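Local coordinates for protein CurF (Lyngbya majuscula, PDB 5DP2) that catalyses cyclopropane ring formation in curacin A biosynthesis, as an enoyl reductase-type domain that binds NADP(H), at residues 185-191 with 203-209; 194-198 with 331-335. All blocks are in the same frame, centred on the assembly; numbering follows the deposited sequence.

Following the chain from its N terminus, strand 185-190 leads through Ser191 into helix 195-200, and the chain then returns as strand 205-208 beside the first strand. Contact 1 (185-191 with 203-209) closes this short beta-alpha-beta loop at one edge of the parallel Rossmann sheet. Contact 2 starts inside that loop, at 194-198, and closes only 133 residues later at 331-335, between helix 321-329 and strand 336-340, so the two contacts cross. Strand 336-340 belongs to a separate mixed sheet, so contact 2 ties the nucleotide-binding domain to the segment that leads back out of it. Thr190 CG2 packs on Leu198 CD2 at 3.7 Å, and both contacts touch the same NADP.

Contact 1 (185-191 with 203-209); sequences EVFATTS and IKHVMNS. With NAP (NADP nicotinamide-adenine-dinucleotide phosphate), chain B.
Two parallel strands of a Rossmann fold, 185-190 and the sheet-edge strand 205-208, are joined by a beta-alpha-beta crossover; their axes approach to 4.6 Å at 29°. Ile203 packs its CG2 4.0 Å from Val186 CG1 and 4.1 Å from Ala188 CB. Lys204 NZ makes a long salt bridge to Glu185 OE2 (3.5 Å), and a water joins the same two atoms. The His205 ring (chi1 m) lies nearly parallel to that of Phe187 but slid aside, centroids 4.9 Å apart; the backbone O of His205 accepts Ala188 N at 2.9 Å. Val206 pairs with Ala188, CA atoms 4.8 Å apart. Met207 N donates to Ala188 O (2.9 Å), Met207 O accepts Thr190 N (3.0 Å), and Met207 CE reaches Phe187 CB at 4.1 Å. Asn208 CA lies 3.3 Å from Thr190 O, which accepts Ser209 N at 3.0 Å. Here the first strand ends at the NADP 2'-phosphate, as expected of an NADP-binding Rossmann domain: Ser191 donates to O2X from N (3.0 Å) and from OG (2.6 Å).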
ATOM      1  N   GLU A 185       0.227 -14.366 -16.548  1.00  7.40           N
ATOM      2  CA  GLU A 185      -0.927 -13.903 -17.328  1.00  8.09           C
ATOM      3  C   GLU A 185      -1.931 -13.228 -16.375  1.00  7.27           C
ATOM      4  O   GLU A 185      -2.529 -13.897 -15.531  1.00  7.85           O
ATOM      5  CB  GLU A 185      -1.595 -15.044 -18.059  1.00  9.05           C
ATOM      6  CG  GLU A 185      -2.681 -14.525 -18.973  1.00 10.97           C
ATOM      7  CD  GLU A 185      -3.420 -15.588 -19.759  1.00 12.52           C
ATOM      8  OE1 GLU A 185      -3.306 -16.790 -19.414  1.00 14.79           O
ATOM      9  OE2 GLU A 185      -4.153 -15.201 -20.689  1.00 18.12           O
ATOM     10  N   VAL A 186      -2.079 -11.915 -16.510  1.00  7.73           N
ATOM     11  CA  VAL A 186      -2.934 -11.142 -15.620  1.00  6.99           C
ATOM     12  C   VAL A 186      -4.393 -11.150 -16.105  1.00  6.55           C
ATOM     13  O   VAL A 186      -4.681 -10.833 -17.262  1.00  8.56           O
ATOM     14  CB  VAL A 186      -2.432  -9.682 -15.497  1.00  7.98           C
ATOM     15  CG1 VAL A 186      -3.445  -8.799 -14.784  1.00  8.42           C
ATOM     16  CG2 VAL A 186      -1.104  -9.657 -14.764  1.00  9.61           C
ATOM     17  N   PHE A 187      -5.282 -11.440 -15.167  1.00  6.03           N
ATOM     18  CA  PHE A 187      -6.714 -11.232 -15.296  1.00  6.34           C
ATOM     19  C   PHE A 187      -7.040 -10.144 -14.272  1.00  5.99           C
ATOM     20  O   PHE A 187      -6.683 -10.278 -13.114  1.00 10.45           O
ATOM     21  CB  PHE A 187      -7.475 -12.515 -14.964  1.00  6.95           C
ATOM     22  CG  PHE A 187      -7.253 -13.652 -15.928  1.00  7.23           C
ATOM     23  CD1 PHE A 187      -6.042 -14.328 -16.000  1.00  8.51           C
ATOM     24  CD2 PHE A 187      -8.266 -14.075 -16.754  1.00  9.53           C
ATOM     25  CE1 PHE A 187      -5.839 -15.357 -16.878  1.00 10.51           C
ATOM     26  CE2 PHE A 187      -8.070 -15.114 -17.639  1.00 11.34           C
ATOM     27  CZ  PHE A 187      -6.852 -15.761 -17.703  1.00 11.41           C
ATOM     28  N   ALA A 188      -7.627  -9.049 -14.685  1.00  5.84           N
ATOM     29  CA  ALA A 188      -7.858  -7.912 -13.780  1.00  6.13           C
ATOM     30  C   ALA A 188      -9.328  -7.644 -13.620  1.00  5.81           C
ATOM     31  O   ALA A 188     -10.123  -7.849 -14.543  1.00  7.21           O
ATOM     32  CB  ALA A 188      -7.172  -6.676 -14.346  1.00  7.01           C
ATOM     33  N   THR A 189      -9.689  -7.138 -12.440  1.00  5.26           N
ATOM     34  CA  THR A 189     -11.035  -6.575 -12.244  1.00  5.23           C
ATOM     35  C   THR A 189     -10.922  -5.126 -11.798  1.00  5.11           C
ATOM     36  O   THR A 189      -9.993  -4.729 -11.086  1.00  5.28           O
ATOM     37  CB  THR A 189     -11.901  -7.369 -11.258  1.00  6.06           C
ATOM     38  OG1 THR A 189     -11.441  -7.121  -9.922  1.00  5.83           O
ATOM     39  CG2 THR A 189     -11.919  -8.849 -11.592  1.00  7.18           C
ATOM     40  N   THR A 190     -11.896  -4.323 -12.224  1.00  5.31           N
ATOM     41  CA  THR A 190     -11.996  -2.927 -11.814  1.00  5.25           C
ATOM     42  C   THR A 190     -13.439  -2.475 -12.095  1.00  5.62           C
ATOM     43  O   THR A 190     -14.241  -3.185 -12.701  1.00  6.32           O
ATOM     44  CB  THR A 190     -10.955  -2.047 -12.556  1.00  5.40           C
ATOM     45  OG1 THR A 190     -10.979  -0.739 -12.029  1.00  6.69           O
ATOM     46  CG2 THR A 190     -11.229  -1.961 -14.044  1.00  6.19           C
ATOM     47  N   SER A 191     -13.759  -1.269 -11.651  1.00  5.72           N
ATOM     48  CA  SER A 191     -15.114  -0.759 -11.839  1.00  6.46           C
ATOM     49  C   SER A 191     -15.359  -0.471 -13.329  1.00  6.56           C
ATOM     50  O   SER A 191     -14.415  -0.180 -14.087  1.00  6.66           O
ATOM     51  CB  SER A 191     -15.297   0.495 -11.014  1.00  7.36           C
ATOM     52  OG  SER A 191     -15.180   0.224  -9.624  1.00  7.96           O
ATOM     53  N   ILE A 203      -3.576  -4.626 -20.457  1.00 11.70           N
ATOM     54  CA  ILE A 203      -4.137  -5.848 -19.909  0.78 11.03           C
ATOM     55  C   ILE A 203      -5.219  -6.376 -20.854  1.00 10.62           C
ATOM     56  O   ILE A 203      -6.160  -5.669 -21.197  1.00 10.41           O
ATOM     57  CB  ILE A 203      -4.714  -5.620 -18.482  0.78 10.30           C
ATOM     58  CG1 ILE A 203      -3.698  -4.895 -17.570  0.78 11.29           C
ATOM     59  CG2 ILE A 203      -5.151  -6.936 -17.863  0.78 12.38           C
ATOM     60  CD1 ILE A 203      -4.262  -4.500 -16.214  0.78 11.28           C
ATOM     61  N   LYS A 204      -5.072  -7.621 -21.272  1.00 12.10           N
ATOM     62  CA  LYS A 204      -5.993  -8.259 -22.205  0.50 12.14           C
ATOM     63  C   LYS A 204      -7.368  -8.533 -21.554  1.00 10.34           C
ATOM     64  O   LYS A 204      -8.426  -8.189 -22.105  1.00 12.65           O
ATOM     65  CB  LYS A 204      -5.334  -9.563 -22.697  0.50 13.50           C
ATOM     66  CG  LYS A 204      -6.081 -10.347 -23.767  0.50 15.65           C
ATOM     67  CD  LYS A 204      -5.229 -11.486 -24.350  0.50 15.01           C
ATOM     68  CE  LYS A 204      -5.328 -12.754 -23.531  0.50 16.96           C
ATOM     69  NZ  LYS A 204      -4.337 -13.808 -23.904  0.50 11.55           N
ATOM     70  N   HIS A 205      -7.354  -9.206 -20.404  1.00 10.65           N
ATOM     71  CA  HIS A 205      -8.587  -9.643 -19.751  1.00 10.53           C
ATOM     72  C   HIS A 205      -8.917  -8.727 -18.567  1.00  9.51           C
ATOM     73  O   HIS A 205      -8.248  -8.778 -17.542  1.00 11.61           O
ATOM     74  CB  HIS A 205      -8.464 -11.082 -19.241  1.00 13.40           C
ATOM     75  CG  HIS A 205      -8.291 -12.107 -20.319  1.00 15.97           C
ATOM     76  ND1 HIS A 205      -9.110 -12.191 -21.426  1.00 17.87           N
ATOM     77  CD2 HIS A 205      -7.424 -13.139 -20.422  1.00 18.18           C
ATOM     78  CE1 HIS A 205      -8.745 -13.218 -22.172  1.00 19.80           C
ATOM     79  NE2 HIS A 205      -7.730 -13.814 -21.577  1.00 20.69           N
ATOM     80  N   VAL A 206      -9.936  -7.892 -18.731  1.00  8.46           N
ATOM     81  CA  VAL A 206     -10.349  -6.929 -17.717  1.00  7.63           C
ATOM     82  C   VAL A 206     -11.869  -7.058 -17.561  1.00  8.33           C
ATOM     83  O   VAL A 206     -12.610  -6.999 -18.539  1.00 11.48           O
ATOM     84  CB  VAL A 206      -9.974  -5.481 -18.075  1.00  7.71           C
ATOM     85  CG1 VAL A 206     -10.300  -4.570 -16.892  1.00  8.01           C
ATOM     86  CG2 VAL A 206      -8.507  -5.340 -18.463  1.00  8.81           C
ATOM     87  N   MET A 207     -12.311  -7.268 -16.319  1.00  7.78           N
ATOM     88  CA  MET A 207     -13.700  -7.581 -15.975  1.00  8.35           C
ATOM     89  C   MET A 207     -14.185  -6.627 -14.895  1.00  7.02           C
ATOM     90  O   MET A 207     -13.389  -6.013 -14.188  1.00  7.55           O
ATOM     91  CB  MET A 207     -13.795  -9.044 -15.438  1.00 10.97           C
ATOM     92  CG  MET A 207     -13.438 -10.084 -16.474  1.00 12.45           C
ATOM     93  SD  MET A 207     -13.006 -11.667 -15.761  1.00 13.73           S
ATOM     94  CE  MET A 207     -11.350 -11.256 -15.246  1.00 16.01           C
ATOM     95  N   ASN A 208     -15.495  -6.558 -14.731  1.00  8.06           N
ATOM     96  CA  ASN A 208     -16.108  -5.750 -13.690  1.00  7.63           C
ATOM     97  C   ASN A 208     -15.923  -6.381 -12.323  1.00  7.69           C
ATOM     98  O   ASN A 208     -16.282  -7.547 -12.098  1.00  9.43           O
ATOM     99  CB  ASN A 208     -17.617  -5.652 -14.017  1.00  8.78           C
ATOM    100  CG  ASN A 208     -18.404  -4.801 -13.042  1.00  9.29           C
ATOM    101  OD1 ASN A 208     -17.853  -4.056 -12.256  1.00  8.85           O
ATOM    102  ND2 ASN A 208     -19.731  -4.901 -13.116  1.00 11.89           N
ATOM    103  N   SER A 209     -15.382  -5.592 -11.395  1.00  6.59           N
ATOM    104  CA  SER A 209     -15.188  -6.009 -10.025  1.00  6.97           C
ATOM    105  C   SER A 209     -16.383  -5.785  -9.098  1.00  6.92           C
ATOM    106  O   SER A 209     -16.369  -6.254  -7.963  1.00  8.01           O
ATOM    107  CB  SER A 209     -14.075  -5.189  -9.418  1.00  7.11           C
ATOM    108  OG  SER A 209     -14.474  -3.822  -9.462  1.00  7.51           O
TER
HETATM  109  PA  NAP B 401      -6.793   1.385  -3.492  0.91  5.73           P
HETATM  110  O1A NAP B 401      -6.113   2.468  -4.258  0.91  5.89           O
HETATM  111  O2A NAP B 401      -6.743  -0.008  -4.003  0.91  7.21           O
HETATM  112  O5B NAP B 401      -8.305   1.854  -3.270  0.91  6.09           O
HETATM  113  C5B NAP B 401      -9.319   0.923  -2.870  0.91  6.88           C
HETATM  114  C4B NAP B 401      -9.773   0.024  -4.000  0.91  6.87           C
HETATM  115  O4B NAP B 401     -10.888  -0.713  -3.557  0.91  8.01           O
HETATM  116  C3B NAP B 401     -10.166   0.754  -5.250  0.91  7.47           C
HETATM  117  O3B NAP B 401      -9.257   0.380  -6.288  0.91  8.85           O
HETATM  118  C2B NAP B 401     -11.605   0.296  -5.556  0.91  6.26           C
HETATM  119  O2B NAP B 401     -11.898  -0.113  -6.862  0.91  6.50           O
HETATM  120  C1B NAP B 401     -11.761  -0.934  -4.684  0.91  6.89           C
HETATM  121  N9A NAP B 401     -13.093  -1.113  -4.122  0.91  7.20           N
HETATM  122  C8A NAP B 401     -13.585  -0.550  -2.965  0.91  9.94           C
HETATM  123  N7A NAP B 401     -14.862  -0.946  -2.749  0.91 11.23           N
HETATM  124  C5A NAP B 401     -15.177  -1.769  -3.759  0.91  8.87           C
HETATM  125  C6A NAP B 401     -16.336  -2.518  -4.121  0.91 10.50           C
HETATM  126  N6A NAP B 401     -17.437  -2.471  -3.345  0.91 14.12           N
HETATM  127  N1A NAP B 401     -16.294  -3.256  -5.223  0.91 10.48           N
HETATM  128  C2A NAP B 401     -15.184  -3.280  -5.969  0.91  8.65           C
HETATM  129  N3A NAP B 401     -14.042  -2.628  -5.733  0.91  6.87           N
HETATM  130  C4A NAP B 401     -14.052  -1.869  -4.649  0.91  6.92           C
HETATM  131  O3  NAP B 401      -6.258   1.379  -1.974  0.91  5.81           O
HETATM  132  PN  NAP B 401      -4.891   0.797  -1.378  0.91  5.26           P
HETATM  133  O1N NAP B 401      -4.429   1.744  -0.340  0.91  5.57           O
HETATM  134  O2N NAP B 401      -3.949   0.419  -2.483  0.91  6.92           O
HETATM  135  O5D NAP B 401      -5.408  -0.483  -0.638  0.91  7.01           O
HETATM  136  C5D NAP B 401      -5.939  -1.576  -1.423  0.91  8.65           C
HETATM  137  C4D NAP B 401      -6.736  -2.536  -0.504  0.91  8.42           C
HETATM  138  O4D NAP B 401      -5.812  -3.364   0.153  0.91  9.49           O
HETATM  139  C3D NAP B 401      -7.531  -1.845   0.611  0.91  9.11           C
HETATM  140  O3D NAP B 401      -8.655  -2.677   0.929  0.91 12.73           O
HETATM  141  C2D NAP B 401      -6.538  -1.776   1.743  0.91  9.79           C
HETATM  142  O2D NAP B 401      -7.214  -1.705   3.002  0.91 14.82           O
HETATM  143  C1D NAP B 401      -5.770  -3.058   1.557  0.91  8.87           C
HETATM  144  N1N NAP B 401      -4.332  -3.124   1.895  0.91  8.67           N
HETATM  145  C2N NAP B 401      -3.888  -4.084   2.738  0.91  8.23           C
HETATM  146  C3N NAP B 401      -2.545  -4.209   3.083  0.91  8.37           C
HETATM  147  C7N NAP B 401      -2.111  -5.288   4.015  0.91  8.67           C
HETATM  148  O7N NAP B 401      -0.971  -5.193   4.416  0.91 11.10           O
HETATM  149  N7N NAP B 401      -2.985  -6.280   4.335  0.91  9.26           N
HETATM  150  C4N NAP B 401      -1.621  -3.311   2.540  0.91  9.36           C
HETATM  151  C5N NAP B 401      -2.099  -2.335   1.674  0.91  9.48           C
HETATM  152  C6N NAP B 401      -3.461  -2.253   1.356  0.91  9.50           C
HETATM  153  P2B NAP B 401     -12.103   0.882  -8.096  0.91  6.51           P
HETATM  154  O1X NAP B 401     -10.741   1.500  -8.385  0.91  6.19           O
HETATM  155  O2X NAP B 401     -12.582  -0.039  -9.182  0.91  6.96           O
HETATM  156  O3X NAP B 401     -13.116   1.915  -7.665  0.91  7.91           O
HETATM  157  O   HOH W   1      -6.611 -16.065 -22.539  1.00 23.77           O
HETATM  158  O   HOH W   2      -3.484 -16.312 -23.211  1.00 47.73           O
HETATM  159  O   HOH W   3      -4.642 -10.284 -19.768  0.37 10.60           O
HETATM  160  O   HOH W   4      -3.224  -9.625 -19.575  0.50 12.63           O

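Contact 2 (194-198 with 331-335); sequences KISVL and SKHIG. With NAP (NADP nicotinamide-adenine-dinucleotide phosphate), chain B.
Lys194 NZ gathers three oxygens: it donates to His333 O at 2.8 Å, to Ser331 O at 2.9 Å and to O1X of the NADP 2'-phosphate at 2.7 Å. To get there its side chain leaves the backbone with chi1 m and then runs fully extended, chi2 to chi4 all t, from the N-terminal end of 194-198 across to the loop 331-335. Lys194 O accepts Leu198 N at 3.2 Å. The loop begins where helix 321-329 ends in a Schellman motif, Ser331 taking left-handed angles (phi 56°, psi 49°). Ser331 OG (chi1 t) donates to O3X of the same phosphate at 2.6 Å. His333 is extended in the backbone (phi -113°, psi 164°), and its CB points away from 194-198; the p rotamer sets NE2 to donate to O1A of the adenosine-side phosphate, 2.9 Å away. Beyond the polar cluster, Ile334 (chi1 and chi2 both m) points toward the helix, its CD1 lying 3.9 Å from Lys194 CD, 4.0 Å from Val197 CG1 and 4.3 Å from Leu198 CD1. The nearest CA atoms, Lys194 and Ile334, are 8.1 Å apart, so side chains bridge the gap. With a phosphate oxygen and two carbonyls around one ammonium group, the 2'-phosphate meets a positive charge that two backbone carbonyls also hold, an arrangement consistent with binding NADP rather than NAD.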
ATOM      1  N   LYS A 194     -13.493   2.249 -15.335  1.00  6.73           N
ATOM      2  CA  LYS A 194     -12.038   2.128 -15.363  1.00  6.55           C
ATOM      3  C   LYS A 194     -11.547   0.989 -16.237  1.00  6.67           C
ATOM      4  O   LYS A 194     -10.337   0.882 -16.471  1.00  7.33           O
ATOM      5  CB  LYS A 194     -11.483   1.985 -13.935  1.00  6.35           C
ATOM      6  CG  LYS A 194     -11.872   3.129 -13.017  1.00  6.68           C
ATOM      7  CD  LYS A 194     -11.228   3.013 -11.639  1.00  6.32           C
ATOM      8  CE  LYS A 194     -11.775   4.043 -10.668  1.00  7.02           C
ATOM      9  NZ  LYS A 194     -11.033   4.038  -9.374  1.00  7.11           N
ATOM     10  N   ILE A 195     -12.454   0.151 -16.747  1.00  6.94           N
ATOM     11  CA  ILE A 195     -12.035  -1.000 -17.557  1.00  7.27           C
ATOM     12  C   ILE A 195     -11.225  -0.567 -18.766  1.00  7.82           C
ATOM     13  O   ILE A 195     -10.167  -1.133 -19.049  1.00  8.27           O
ATOM     14  CB  ILE A 195     -13.267  -1.853 -17.955  1.00  7.61           C
ATOM     15  CG1 ILE A 195     -13.809  -2.571 -16.702  1.00  7.32           C
ATOM     16  CG2 ILE A 195     -12.903  -2.841 -19.064  1.00  8.72           C
ATOM     17  CD1 ILE A 195     -15.092  -3.358 -16.914  1.00  8.92           C
ATOM     18  N   SER A 196     -11.709   0.437 -19.497  1.00  9.50           N
ATOM     19  CA  SER A 196     -11.030   0.896 -20.690  1.00 11.74           C
ATOM     20  C   SER A 196      -9.626   1.389 -20.376  1.00 11.66           C
ATOM     21  O   SER A 196      -8.700   1.229 -21.200  1.00 12.08           O
ATOM     22  CB  SER A 196     -11.849   2.036 -21.338  1.00 15.47           C
ATOM     23  OG  SER A 196     -11.968   3.161 -20.457  1.00 24.93           O
ATOM     24  N   VAL A 197      -9.467   2.014 -19.217  1.00 11.87           N
ATOM     25  CA  VAL A 197      -8.179   2.536 -18.807  1.00 12.37           C
ATOM     26  C   VAL A 197      -7.175   1.380 -18.633  1.00 10.55           C
ATOM     27  O   VAL A 197      -6.033   1.447 -19.094  1.00 11.87           O
ATOM     28  CB  VAL A 197      -8.305   3.378 -17.503  1.00 14.93           C
ATOM     29  CG1 VAL A 197      -6.940   3.874 -17.046  1.00 16.34           C
ATOM     30  CG2 VAL A 197      -9.268   4.544 -17.693  1.00 18.00           C
ATOM     31  N   LEU A 198      -7.607   0.300 -17.986  1.00  8.90           N
ATOM     32  CA  LEU A 198      -6.725  -0.840 -17.764  1.00  8.71           C
ATOM     33  C   LEU A 198      -6.424  -1.584 -19.090  1.00  8.79           C
ATOM     34  O   LEU A 198      -5.307  -2.071 -19.308  1.00 10.22           O
ATOM     35  CB  LEU A 198      -7.295  -1.800 -16.749  1.00  8.71           C
ATOM     36  CG  LEU A 198      -6.958  -1.403 -15.309  1.00 14.19           C
ATOM     37  CD1 LEU A 198      -7.098   0.041 -14.879  1.00 16.76           C
ATOM     38  CD2 LEU A 198      -7.592  -2.347 -14.355  1.00 13.44           C
ATOM     39  N   SER A 331     -13.083   6.920  -4.841  1.00  9.92           N
ATOM     40  CA  SER A 331     -12.436   6.056  -5.793  1.00 10.52           C
ATOM     41  C   SER A 331     -12.355   6.656  -7.171  1.00 10.22           C
ATOM     42  O   SER A 331     -12.730   6.028  -8.166  1.00 11.99           O
ATOM     43  CB  SER A 331     -13.109   4.707  -5.836  1.00 11.88           C
ATOM     44  OG  SER A 331     -12.131   3.769  -6.182  1.00 14.29           O
ATOM     45  N   LYS A 332     -11.889   7.896  -7.221  1.00  9.81           N
ATOM     46  CA  LYS A 332     -11.793   8.664  -8.450  1.00 10.78           C
ATOM     47  C   LYS A 332     -10.504   8.440  -9.212  1.00 11.13           C
ATOM     48  O   LYS A 332     -10.265   9.097 -10.224  1.00 15.32           O
ATOM     49  CB  LYS A 332     -11.940  10.164  -8.127  1.00 11.32           C
ATOM     50  CG  LYS A 332     -13.263  10.540  -7.524  1.00 13.46           C
ATOM     51  CD  LYS A 332     -13.303  12.034  -7.251  1.00 17.16           C
ATOM     52  CE  LYS A 332     -14.671  12.529  -6.886  1.00 22.40           C
ATOM     53  NZ  LYS A 332     -14.702  14.018  -6.834  1.00 25.85           N
ATOM     54  N   HIS A 333      -9.686   7.519  -8.720  1.00 10.02           N
ATOM     55  CA  HIS A 333      -8.274   7.438  -9.096  1.00  8.76           C
ATOM     56  C   HIS A 333      -7.898   6.198  -9.906  1.00  7.45           C
ATOM     57  O   HIS A 333      -8.583   5.196  -9.958  1.00  8.96           O
ATOM     58  CB  HIS A 333      -7.456   7.422  -7.802  1.00  8.83           C
ATOM     59  CG  HIS A 333      -7.689   6.202  -6.991  1.00  8.96           C
ATOM     60  ND1 HIS A 333      -8.959   5.770  -6.640  1.00 10.57           N
ATOM     61  CD2 HIS A 333      -6.814   5.281  -6.521  1.00  8.33           C
ATOM     62  CE1 HIS A 333      -8.832   4.627  -5.987  1.00 10.52           C
ATOM     63  NE2 HIS A 333      -7.545   4.313  -5.892  1.00  9.18           N
ATOM     64  N   ILE A 334      -6.711   6.307 -10.510  1.00  7.02           N
ATOM     65  CA  ILE A 334      -5.921   5.166 -10.961  1.00  6.44           C
ATOM     66  C   ILE A 334      -4.553   5.313 -10.283  1.00  6.02           C
ATOM     67  O   ILE A 334      -3.902   6.360 -10.448  1.00  7.73           O
ATOM     68  CB  ILE A 334      -5.709   5.154 -12.488  1.00  8.45           C
ATOM     69  CG1 ILE A 334      -7.034   5.211 -13.248  1.00 10.36           C
ATOM     70  CG2 ILE A 334      -4.823   3.978 -12.892  1.00  9.23           C
ATOM     71  CD1 ILE A 334      -7.804   3.931 -13.189  1.00 11.12           C
ATOM     72  N   GLY A 335      -4.113   4.307  -9.540  1.00  5.31           N
ATOM     73  CA  GLY A 335      -2.781   4.387  -8.918  1.00  5.51           C
ATOM     74  C   GLY A 335      -2.819   5.028  -7.545  1.00  5.09           C
ATOM     75  O   GLY A 335      -3.541   4.545  -6.648  1.00  6.76           O
TER
HETATM   76  PA  NAP B 401      -6.793   1.385  -3.492  0.91  5.73           P
HETATM   77  O1A NAP B 401      -6.113   2.468  -4.258  0.91  5.89           O
HETATM   78  O2A NAP B 401      -6.743  -0.008  -4.003  0.91  7.21           O
HETATM   79  O5B NAP B 401      -8.305   1.854  -3.270  0.91  6.09           O
HETATM   80  C5B NAP B 401      -9.319   0.923  -2.870  0.91  6.88           C
HETATM   81  C4B NAP B 401      -9.773   0.024  -4.000  0.91  6.87           C
HETATM   82  O4B NAP B 401     -10.888  -0.713  -3.557  0.91  8.01           O
HETATM   83  C3B NAP B 401     -10.166   0.754  -5.250  0.91  7.47           C
HETATM   84  O3B NAP B 401      -9.257   0.380  -6.288  0.91  8.85           O
HETATM   85  C2B NAP B 401     -11.605   0.296  -5.556  0.91  6.26           C
HETATM   86  O2B NAP B 401     -11.898  -0.113  -6.862  0.91  6.50           O
HETATM   87  C1B NAP B 401     -11.761  -0.934  -4.684  0.91  6.89           C
HETATM   88  N9A NAP B 401     -13.093  -1.113  -4.122  0.91  7.20           N
HETATM   89  C8A NAP B 401     -13.585  -0.550  -2.965  0.91  9.94           C
HETATM   90  N7A NAP B 401     -14.862  -0.946  -2.749  0.91 11.23           N
HETATM   91  C5A NAP B 401     -15.177  -1.769  -3.759  0.91  8.87           C
HETATM   92  C6A NAP B 401     -16.336  -2.518  -4.121  0.91 10.50           C
HETATM   93  N6A NAP B 401     -17.437  -2.471  -3.345  0.91 14.12           N
HETATM   94  N1A NAP B 401     -16.294  -3.256  -5.223  0.91 10.48           N
HETATM   95  C2A NAP B 401     -15.184  -3.280  -5.969  0.91  8.65           C
HETATM   96  N3A NAP B 401     -14.042  -2.628  -5.733  0.91  6.87           N
HETATM   97  C4A NAP B 401     -14.052  -1.869  -4.649  0.91  6.92           C
HETATM   98  O3  NAP B 401      -6.258   1.379  -1.974  0.91  5.81           O
HETATM   99  PN  NAP B 401      -4.891   0.797  -1.378  0.91  5.26           P
HETATM  100  O1N NAP B 401      -4.429   1.744  -0.340  0.91  5.57           O
HETATM  101  O2N NAP B 401      -3.949   0.419  -2.483  0.91  6.92           O
HETATM  102  O5D NAP B 401      -5.408  -0.483  -0.638  0.91  7.01           O
HETATM  103  C5D NAP B 401      -5.939  -1.576  -1.423  0.91  8.65           C
HETATM  104  C4D NAP B 401      -6.736  -2.536  -0.504  0.91  8.42           C
HETATM  105  O4D NAP B 401      -5.812  -3.364   0.153  0.91  9.49           O
HETATM  106  C3D NAP B 401      -7.531  -1.845   0.611  0.91  9.11           C
HETATM  107  O3D NAP B 401      -8.655  -2.677   0.929  0.91 12.73           O
HETATM  108  C2D NAP B 401      -6.538  -1.776   1.743  0.91  9.79           C
HETATM  109  O2D NAP B 401      -7.214  -1.705   3.002  0.91 14.82           O
HETATM  110  C1D NAP B 401      -5.770  -3.058   1.557  0.91  8.87           C
HETATM  111  N1N NAP B 401      -4.332  -3.124   1.895  0.91  8.67           N
HETATM  112  C2N NAP B 401      -3.888  -4.084   2.738  0.91  8.23           C
HETATM  113  C3N NAP B 401      -2.545  -4.209   3.083  0.91  8.37           C
HETATM  114  C7N NAP B 401      -2.111  -5.288   4.015  0.91  8.67           C
HETATM  115  O7N NAP B 401      -0.971  -5.193   4.416  0.91 11.10           O
HETATM  116  N7N NAP B 401      -2.985  -6.280   4.335  0.91  9.26           N
HETATM  117  C4N NAP B 401      -1.621  -3.311   2.540  0.91  9.36           C
HETATM  118  C5N NAP B 401      -2.099  -2.335   1.674  0.91  9.48           C
HETATM  119  C6N NAP B 401      -3.461  -2.253   1.356  0.91  9.50           C
HETATM  120  P2B NAP B 401     -12.103   0.882  -8.096  0.91  6.51           P
HETATM  121  O1X NAP B 401     -10.741   1.500  -8.385  0.91  6.19           O
HETATM  122  O2X NAP B 401     -12.582  -0.039  -9.182  0.91  6.96           O
HETATM  123  O3X NAP B 401     -13.116   1.915  -7.665  0.91  7.91           O